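Local coordinates for PPC domain-containing protein (PDB 2H6L), which is of unknown function but binds zinc and assembles into a trimer of PCC-domain subunits, at residues A37-A42 against S74-V79. Residues are numbered along the deposited sequence; the frame is centred on the assembly and turned at random.
Sequences AAHISA and SLSGNV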
loop_
_atom_site.group_PDB
_atom_site.type_symbol
_atom_site.label_atom_id
_atom_site.label_comp_id
_atom_site.label_asym_id
_atom_site.label_seq_id
_atom_site.Cartn_x
_atom_site.Cartn_y
_atom_site.Cartn_z
ATOM N N ALA A 37 -16.685 7.810 -0.481
ATOM C CA ALA A 37 -15.721 7.193 -1.384
ATOM C C ALA A 37 -14.326 7.631 -0.952
ATOM O O ALA A 37 -14.099 8.810 -0.698
ATOM C CB ALA A 37 -15.996 7.633 -2.820
ATOM N N ALA A 38 -13.398 6.686 -0.858
ATOM C CA ALA A 38 -12.038 7.013 -0.440
ATOM C C ALA A 38 -11.058 5.864 -0.596
ATOM O O ALA A 38 -11.449 4.719 -0.823
ATOM C CB ALA A 38 -12.043 7.470 1.017
ATOM N N HIS A 39 -9.774 6.197 -0.493
ATOM C CA HIS A 39 -8.704 5.216 -0.557
ATOM C C HIS A 39 -8.198 5.142 0.878
ATOM O O HIS A 39 -8.084 6.170 1.546
ATOM C CB HIS A 39 -7.573 5.686 -1.467
ATOM C CG HIS A 39 -6.397 4.761 -1.487
ATOM N ND1 HIS A 39 -5.105 5.192 -1.273
ATOM C CD2 HIS A 39 -6.319 3.427 -1.705
ATOM C CE1 HIS A 39 -4.282 4.164 -1.361
ATOM N NE2 HIS A 39 -4.993 3.080 -1.622
ATOM N N ILE A 40 -7.897 3.935 1.345
ATOM C CA ILE A 40 -7.442 3.732 2.713
ATOM C C ILE A 40 -6.106 3.021 2.813
ATOM O O ILE A 40 -5.827 2.092 2.058
ATOM C CB ILE A 40 -8.447 2.877 3.502
ATOM C CG1 ILE A 40 -9.789 3.602 3.608
ATOM C CG2 ILE A 40 -7.879 2.541 4.871
ATOM C CD1 ILE A 40 -10.903 2.717 4.152
ATOM N N SER A 41 -5.299 3.448 3.779
ATOM C CA SER A 41 -4.004 2.838 4.021
ATOM C C SER A 41 -3.685 2.954 5.515
ATOM O O SER A 41 -4.062 3.929 6.154
ATOM C CB SER A 41 -2.932 3.545 3.206
ATOM O OG SER A 41 -1.681 2.922 3.401
ATOM N N ALA A 42 -3.003 1.960 6.074
ATOM C CA ALA A 42 -2.654 2.009 7.491
ATOM C C ALA A 42 -1.494 1.097 7.848
ATOM O O ALA A 42 -1.173 0.162 7.115
ATOM C CB ALA A 42 -3.877 1.645 8.345
ATOM N N SER A 74 0.842 -4.504 6.252
ATOM C CA SER A 74 0.241 -3.821 5.121
ATOM C C SER A 74 -1.276 -3.827 5.277
ATOM O O SER A 74 -1.876 -4.865 5.556
ATOM C CB SER A 74 0.625 -4.518 3.810
ATOM O OG SER A 74 0.009 -3.883 2.702
ATOM N N LEU A 75 -1.876 -2.655 5.114
ATOM C CA LEU A 75 -3.321 -2.484 5.209
ATOM C C LEU A 75 -3.704 -1.515 4.099
ATOM O O LEU A 75 -3.235 -0.378 4.054
ATOM C CB LEU A 75 -3.710 -1.916 6.578
ATOM C CG LEU A 75 -5.210 -1.961 6.907
ATOM C CD1 LEU A 75 -5.385 -1.997 8.413
ATOM C CD2 LEU A 75 -5.940 -0.771 6.288
ATOM N N SER A 76 -4.549 -1.974 3.190
ATOM C CA SER A 76 -4.958 -1.144 2.072
ATOM C C SER A 76 -6.404 -1.415 1.691
ATOM O O SER A 76 -6.901 -2.518 1.863
ATOM C CB SER A 76 -4.048 -1.420 0.872
ATOM O OG SER A 76 -4.534 -0.749 -0.273
ATOM N N GLY A 77 -7.085 -0.408 1.170
ATOM C CA GLY A 77 -8.463 -0.634 0.791
ATOM C C GLY A 77 -9.178 0.602 0.312
ATOM O O GLY A 77 -8.562 1.626 0.026
ATOM N N ASN A 78 -10.498 0.506 0.237
ATOM C CA ASN A 78 -11.293 1.617 -0.229
ATOM C C ASN A 78 -12.624 1.723 0.501
ATOM O O ASN A 78 -13.053 0.803 1.204
ATOM C CB ASN A 78 -11.544 1.457 -1.727
ATOM C CG ASN A 78 -12.244 0.160 -2.054
ATOM O OD1 ASN A 78 -13.376 -0.073 -1.619
ATOM N ND2 ASN A 78 -11.575 -0.701 -2.814
ATOM N N VAL A 79 -13.263 2.870 0.318
ATOM C CA VAL A 79 -14.563 3.156 0.906
ATOM C C VAL A 79 -15.536 3.351 -0.241
ATOM O O VAL A 79 -15.200 3.975 -1.251
ATOM C CB VAL A 79 -14.544 4.458 1.726
ATOM C CG1 VAL A 79 -15.956 4.806 2.171
ATOM C CG2 VAL A 79 -13.617 4.313 2.919
HETATM O O HOH W 1 -0.399 -0.011 4.500
#
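Ala37 meets Val79 where two antiparallel strands of the PCC-domain sheet, 38-43 and 70-82, begin to pair: its CA-H points at Val79 O, with CA 3.3 Å from that oxygen. Ala38 and Val79 form a hydrogen-bonded pair, Val79 N giving to Ala38 O at 2.8 Å while Ala38 N returns a longer bond to Val79 O. The small methyl of Ala38 lets the branched valine lie beside it, and Val79 also touches Leu30 of helix 22-33. His39, paired with Asn78, points to the other face of the sheet. Its CG stands anti to the backbone N (chi1 176°), which sends the ring along its own strand until CD2 is 3.4 Å from Gly77 O; beyond, the ring stacks on Phe116 of the second subunit and NE2 makes a weak hydrogen bond to Ser41 of that subunit. An alanine here would probably leave that Phe116 without its stacking partner and open a gap at the subunit interface. Asn78 also serves this side, its ND2 bonded to Glu114 of the second subunit and its side chain touching the zinc ligand His89. Ile40 lies opposite Gly77, and Ile40 N reaches Gly77 O at 2.7 Å. Because glycine brings no side chain, Ile40 spreads to the neighbours on either side: CG2 meets Leu75, and CD1 presses on Val79 CG2 at 3.4 Å, a tight contact between side chains crossing nearly at right angles. Ser41, small and polar, turns its OG to the third subunit, weakly bonded to His39 and Ser76 there. At Ala42 the methyl rests on Leu75 CD2, 3.8 Å away, and a water bridges the strands, donating to Ala42 O at 2.7 Å and accepting from Leu75 N at 3.1 Å.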